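Local coordinates for vacuolar protein sorting 29 (Cryptosporidium parvum, PDB 2A22), which probably acts in vesicle-mediated protein transport, as a retromer component like its homologues, and is related to the calcineurin-like metallophosphoesterases, at residues D23-K35 against F184-L196. Residues are numbered along the deposited sequence; the frame is centred on the assembly and turned at random.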
loop_
_atom_site.group_PDB
_atom_site.type_symbol
_atom_site.label_atom_id
_atom_site.label_comp_id
_atom_site.label_asym_id
_atom_site.label_seq_id
_atom_site.Cartn_x
_atom_site.Cartn_y
_atom_site.Cartn_z
ATOM N N ASP A 23 -7.234 -12.239 -18.440
ATOM C CA ASP A 23 -7.675 -11.184 -19.401
ATOM C C ASP A 23 -6.965 -9.836 -19.148
ATOM O O ASP A 23 -6.060 -9.756 -18.297
ATOM C CB ASP A 23 -9.194 -11.033 -19.351
ATOM C CG ASP A 23 -9.798 -10.771 -20.720
ATOM O OD1 ASP A 23 -9.111 -11.032 -21.744
ATOM O OD2 ASP A 23 -10.962 -10.300 -20.775
ATOM N N PHE A 24 -7.373 -8.780 -19.856
ATOM C CA PHE A 24 -6.509 -7.598 -19.990
ATOM C C PHE A 24 -6.454 -6.618 -18.789
ATOM O O PHE A 24 -7.481 -6.173 -18.257
ATOM C CB PHE A 24 -6.789 -6.848 -21.292
ATOM C CG PHE A 24 -5.834 -5.715 -21.544
ATOM C CD1 PHE A 24 -4.454 -5.949 -21.627
ATOM C CD2 PHE A 24 -6.303 -4.412 -21.669
ATOM C CE1 PHE A 24 -3.578 -4.899 -21.844
ATOM C CE2 PHE A 24 -5.414 -3.348 -21.908
ATOM C CZ PHE A 24 -4.061 -3.596 -21.985
ATOM N N GLY A 25 -5.240 -6.272 -18.388
ATOM C CA GLY A 25 -5.063 -5.265 -17.356
ATOM C C GLY A 25 -5.065 -5.826 -15.947
ATOM O O GLY A 25 -5.539 -6.952 -15.682
ATOM N N ASP A 26 -4.501 -5.038 -15.043
ATOM C CA ASP A 26 -4.439 -5.406 -13.651
ATOM C C ASP A 26 -4.918 -4.216 -12.872
ATOM O O ASP A 26 -4.631 -3.078 -13.253
ATOM C CB ASP A 26 -2.993 -5.731 -13.271
ATOM C CG ASP A 26 -2.435 -6.941 -14.044
ATOM O OD1 ASP A 26 -2.856 -8.071 -13.763
ATOM O OD2 ASP A 26 -1.576 -6.763 -14.931
ATOM N N LEU A 27 -5.601 -4.471 -11.755
ATOM C CA LEU A 27 -5.993 -3.396 -10.856
ATOM C C LEU A 27 -5.427 -3.710 -9.476
ATOM O O LEU A 27 -5.752 -4.729 -8.864
ATOM C CB LEU A 27 -7.534 -3.193 -10.844
ATOM C CG LEU A 27 -8.061 -2.019 -10.013
ATOM C CD1 LEU A 27 -7.617 -0.659 -10.581
ATOM C CD2 LEU A 27 -9.613 -2.084 -9.913
ATOM N N VAL A 28 -4.545 -2.838 -9.015
ATOM C CA VAL A 28 -3.763 -3.098 -7.818
ATOM C C VAL A 28 -4.169 -2.165 -6.689
ATOM O O VAL A 28 -4.091 -0.933 -6.844
ATOM C CB VAL A 28 -2.230 -2.909 -8.066
ATOM C CG1 VAL A 28 -1.461 -3.501 -6.890
ATOM C CG2 VAL A 28 -1.804 -3.573 -9.370
ATOM N N LEU A 29 -4.592 -2.760 -5.566
ATOM C CA LEU A 29 -4.919 -2.004 -4.370
ATOM C C LEU A 29 -3.646 -1.789 -3.539
ATOM O O LEU A 29 -2.952 -2.739 -3.197
ATOM C CB LEU A 29 -6.026 -2.709 -3.556
ATOM C CG LEU A 29 -6.251 -2.191 -2.118
ATOM C CD1 LEU A 29 -6.775 -0.737 -2.132
ATOM C CD2 LEU A 29 -7.219 -3.117 -1.334
ATOM N N LEU A 30 -3.338 -0.529 -3.253
ATOM C CA LEU A 30 -2.192 -0.150 -2.402
ATOM C C LEU A 30 -2.756 0.421 -1.115
ATOM O O LEU A 30 -3.533 1.394 -1.141
ATOM C CB LEU A 30 -1.301 0.878 -3.109
ATOM C CG LEU A 30 -0.986 0.589 -4.595
ATOM C CD1 LEU A 30 -0.135 1.695 -5.219
ATOM C CD2 LEU A 30 -0.256 -0.750 -4.698
ATOM N N ILE A 31 -2.394 -0.201 0.010
ATOM C CA ILE A 31 -3.090 0.045 1.273
ATOM C C ILE A 31 -2.157 -0.327 2.437
ATOM O O ILE A 31 -1.273 -1.183 2.284
ATOM C CB ILE A 31 -4.467 -0.717 1.268
ATOM C CG1 ILE A 31 -5.421 -0.148 2.307
ATOM C CG2 ILE A 31 -4.280 -2.290 1.290
ATOM C CD1 ILE A 31 -6.838 -0.719 2.237
ATOM N N GLY A 32 -2.275 0.363 3.567
ATOM C CA GLY A 32 -1.555 -0.063 4.760
ATOM C C GLY A 32 -1.756 0.864 5.960
ATOM O O GLY A 32 -2.608 1.765 5.940
ATOM N N ASP A 33 -0.993 0.601 7.025
ATOM C CA ASP A 33 -0.974 1.464 8.216
ATOM C C ASP A 33 -2.382 1.635 8.755
ATOM O O ASP A 33 -2.808 2.771 9.053
ATOM C CB ASP A 33 -0.325 2.807 7.866
ATOM C CG ASP A 33 1.181 2.669 7.663
ATOM O OD1 ASP A 33 1.841 2.124 8.577
ATOM O OD2 ASP A 33 1.700 3.072 6.604
ATOM N N LEU A 34 -3.094 0.501 8.815
ATOM C CA LEU A 34 -4.424 0.386 9.409
ATOM C C LEU A 34 -4.344 0.595 10.904
ATOM O O LEU A 34 -5.151 1.330 11.469
ATOM C CB LEU A 34 -5.060 -0.987 9.116
ATOM C CG LEU A 34 -5.650 -1.253 7.720
ATOM C CD1 LEU A 34 -4.585 -1.303 6.599
ATOM C CD2 LEU A 34 -6.425 -2.581 7.764
ATOM N N LYS A 35 -3.374 -0.054 11.538
ATOM C CA LYS A 35 -3.167 0.095 12.983
ATOM C C LYS A 35 -4.432 -0.225 13.798
ATOM O O LYS A 35 -4.735 0.435 14.790
ATOM C CB LYS A 35 -2.609 1.487 13.312
ATOM C CG LYS A 35 -1.157 1.570 12.945
ATOM C CD LYS A 35 -0.602 2.962 13.009
ATOM C CE LYS A 35 0.701 2.971 12.202
ATOM N NZ LYS A 35 1.608 4.081 12.534
ATOM N N PHE A 184 -6.118 5.432 0.481
ATOM C CA PHE A 184 -5.550 4.273 -0.189
ATOM C C PHE A 184 -5.424 4.644 -1.677
ATOM O O PHE A 184 -5.862 5.732 -2.099
ATOM C CB PHE A 184 -6.410 3.006 0.025
ATOM C CG PHE A 184 -7.777 3.071 -0.642
ATOM C CD1 PHE A 184 -7.953 2.652 -1.972
ATOM C CD2 PHE A 184 -8.880 3.547 0.062
ATOM C CE1 PHE A 184 -9.211 2.702 -2.586
ATOM C CE2 PHE A 184 -10.133 3.624 -0.535
ATOM C CZ PHE A 184 -10.305 3.183 -1.868
ATOM N N MET A 185 -4.842 3.736 -2.458
ATOM C CA MET A 185 -4.707 3.921 -3.899
ATOM C C MET A 185 -5.196 2.700 -4.663
ATOM O O MET A 185 -5.066 1.556 -4.208
ATOM C CB MET A 185 -3.255 4.182 -4.272
ATOM C CG MET A 185 -2.711 5.462 -3.685
ATOM S SD MET A 185 -0.960 5.529 -3.962
ATOM C CE MET A 185 -0.632 7.155 -3.298
ATOM N N LEU A 186 -5.764 2.950 -5.829
ATOM C CA LEU A 186 -6.051 1.870 -6.757
ATOM C C LEU A 186 -5.308 2.211 -8.033
ATOM O O LEU A 186 -5.463 3.306 -8.560
ATOM C CB LEU A 186 -7.556 1.697 -6.956
ATOM C CG LEU A 186 -8.314 0.973 -5.827
ATOM C CD1 LEU A 186 -9.818 1.231 -5.903
ATOM C CD2 LEU A 186 -8.059 -0.526 -5.912
ATOM N N MET A 187 -4.445 1.297 -8.481
ATOM C CA MET A 187 -3.528 1.551 -9.597
ATOM C C MET A 187 -3.882 0.614 -10.752
ATOM O O MET A 187 -3.750 -0.626 -10.624
ATOM C CB MET A 187 -2.065 1.310 -9.139
ATOM C CG MET A 187 -0.988 1.559 -10.227
ATOM S SD MET A 187 0.693 1.423 -9.603
ATOM C CE MET A 187 1.114 3.124 -9.513
ATOM N N ALA A 188 -4.339 1.179 -11.870
ATOM C CA ALA A 188 -4.654 0.359 -13.045
ATOM C C ALA A 188 -3.404 0.280 -13.909
ATOM O O ALA A 188 -2.844 1.311 -14.309
ATOM C CB ALA A 188 -5.798 0.946 -13.855
ATOM N N LEU A 189 -2.981 -0.948 -14.186
ATOM C CA LEU A 189 -1.886 -1.180 -15.087
ATOM C C LEU A 189 -2.393 -1.838 -16.365
ATOM O O LEU A 189 -3.077 -2.883 -16.327
ATOM C CB LEU A 189 -0.823 -2.041 -14.397
ATOM C CG LEU A 189 -0.216 -1.492 -13.093
ATOM C CD1 LEU A 189 0.594 -2.588 -12.409
ATOM C CD2 LEU A 189 0.660 -0.274 -13.337
ATOM N N GLN A 190 -2.084 -1.220 -17.496
ATOM C CA GLN A 190 -2.510 -1.772 -18.773
ATOM C C GLN A 190 -1.402 -1.574 -19.779
ATOM O O GLN A 190 -1.101 -0.442 -20.150
ATOM C CB GLN A 190 -3.825 -1.131 -19.266
ATOM C CG GLN A 190 -4.973 -1.372 -18.318
ATOM C CD GLN A 190 -6.306 -0.753 -18.767
ATOM O OE1 GLN A 190 -6.370 0.026 -19.720
ATOM N NE2 GLN A 190 -7.374 -1.069 -18.022
ATOM N N GLY A 191 -0.782 -2.670 -20.199
ATOM C CA GLY A 191 0.395 -2.562 -21.063
ATOM C C GLY A 191 1.389 -1.611 -20.434
ATOM O O GLY A 191 1.787 -1.820 -19.281
ATOM N N ASN A 192 1.768 -0.557 -21.156
ATOM C CA ASN A 192 2.766 0.407 -20.643
ATOM C C ASN A 192 2.151 1.594 -19.874
ATOM O O ASN A 192 2.867 2.518 -19.467
ATOM C CB ASN A 192 3.690 0.898 -21.775
ATOM C CG ASN A 192 4.703 -0.180 -22.236
ATOM O OD1 ASN A 192 5.153 -1.022 -21.445
ATOM N ND2 ASN A 192 5.069 -0.138 -23.524
ATOM N N LYS A 193 0.837 1.548 -19.644
ATOM C CA LYS A 193 0.109 2.648 -19.001
ATOM C C LYS A 193 -0.229 2.371 -17.548
ATOM O O LYS A 193 -0.757 1.315 -17.199
ATOM C CB LYS A 193 -1.200 2.985 -19.725
ATOM C CG LYS A 193 -1.193 2.833 -21.270
ATOM C CD LYS A 193 -0.276 3.861 -21.898
ATOM C CE LYS A 193 -0.249 3.704 -23.426
ATOM N NZ LYS A 193 0.576 4.818 -23.976
ATOM N N VAL A 194 0.057 3.368 -16.719
ATOM C CA VAL A 194 -0.328 3.397 -15.327
ATOM C C VAL A 194 -1.336 4.528 -15.165
ATOM O O VAL A 194 -1.030 5.671 -15.494
ATOM C CB VAL A 194 0.875 3.740 -14.474
ATOM C CG1 VAL A 194 0.489 3.691 -12.979
ATOM C CG2 VAL A 194 2.046 2.799 -14.839
ATOM N N VAL A 195 -2.528 4.196 -14.681
ATOM C CA VAL A 195 -3.476 5.188 -14.239
ATOM C C VAL A 195 -3.705 4.965 -12.750
ATOM O O VAL A 195 -4.225 3.911 -12.323
ATOM C CB VAL A 195 -4.844 5.115 -14.970
ATOM C CG1 VAL A 195 -5.763 6.257 -14.455
ATOM C CG2 VAL A 195 -4.660 5.217 -16.491
ATOM N N LEU A 196 -3.312 5.960 -11.967
ATOM C CA LEU A 196 -3.325 5.845 -10.527
ATOM C C LEU A 196 -4.463 6.669 -9.942
ATOM O O LEU A 196 -4.487 7.883 -10.119
ATOM C CB LEU A 196 -2.026 6.396 -9.953
ATOM C CG LEU A 196 -1.888 6.251 -8.434
ATOM C CD1 LEU A 196 -1.749 4.755 -8.034
ATOM C CD2 LEU A 196 -0.682 7.036 -7.949
HETATM O O HOH W 1 -6.688 -2.408 -15.309
HETATM O O HOH W 2 -0.934 -4.932 -16.630
#
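Asp26, Val28 and Leu30 pair with Leu189, Met187 and Met185 through six backbone hydrogen bonds, two to each antiparallel hydrogen-bonded pair, as strands 26-31 and 184-190 run antiparallel, with 158° between their N-to-C directions. On the face bearing Val28 and Leu30, the apolar branches pack against one another: Val28 CG2 lies 4.0 Å from Leu189 CD1, and Leu30 CD1 rests against both CB and SD of Met185, 4.1 Å from the sulfur. The other face carries Leu27, Leu29, Leu186 and Ala188, and here Leu186 CD2 lies 3.8 Å from Leu29 CB. With its CG anti to the backbone N (chi1 167°), Leu29 sends CD1 across to Phe184 CD1, 3.6 Å away, the two side chains crossing at about a right angle; Phe184 in turn stacks on Tyr199 and meets Phe47 edge-to-face. At the more open end, Phe24 CZ touches Gln190 CB at 3.7 Å beside the type II' turn 190-193, and a water joins Asp26 O to Gln190 NE2, while Asp26 OD1 is hydrogen-bonded to Asn57 ND2. Strand 26-31 is the first in the chain yet central in the six-stranded sheet, between parallel strand 58-61 and its antiparallel partner from late in the chain. This central pairing, packed through Leu30 and Met187 on Leu164 of strand 161-165 in the second sheet, is characteristic of the alpha-beta-beta-alpha sandwich of the calcineurin-like phosphoesterase fold.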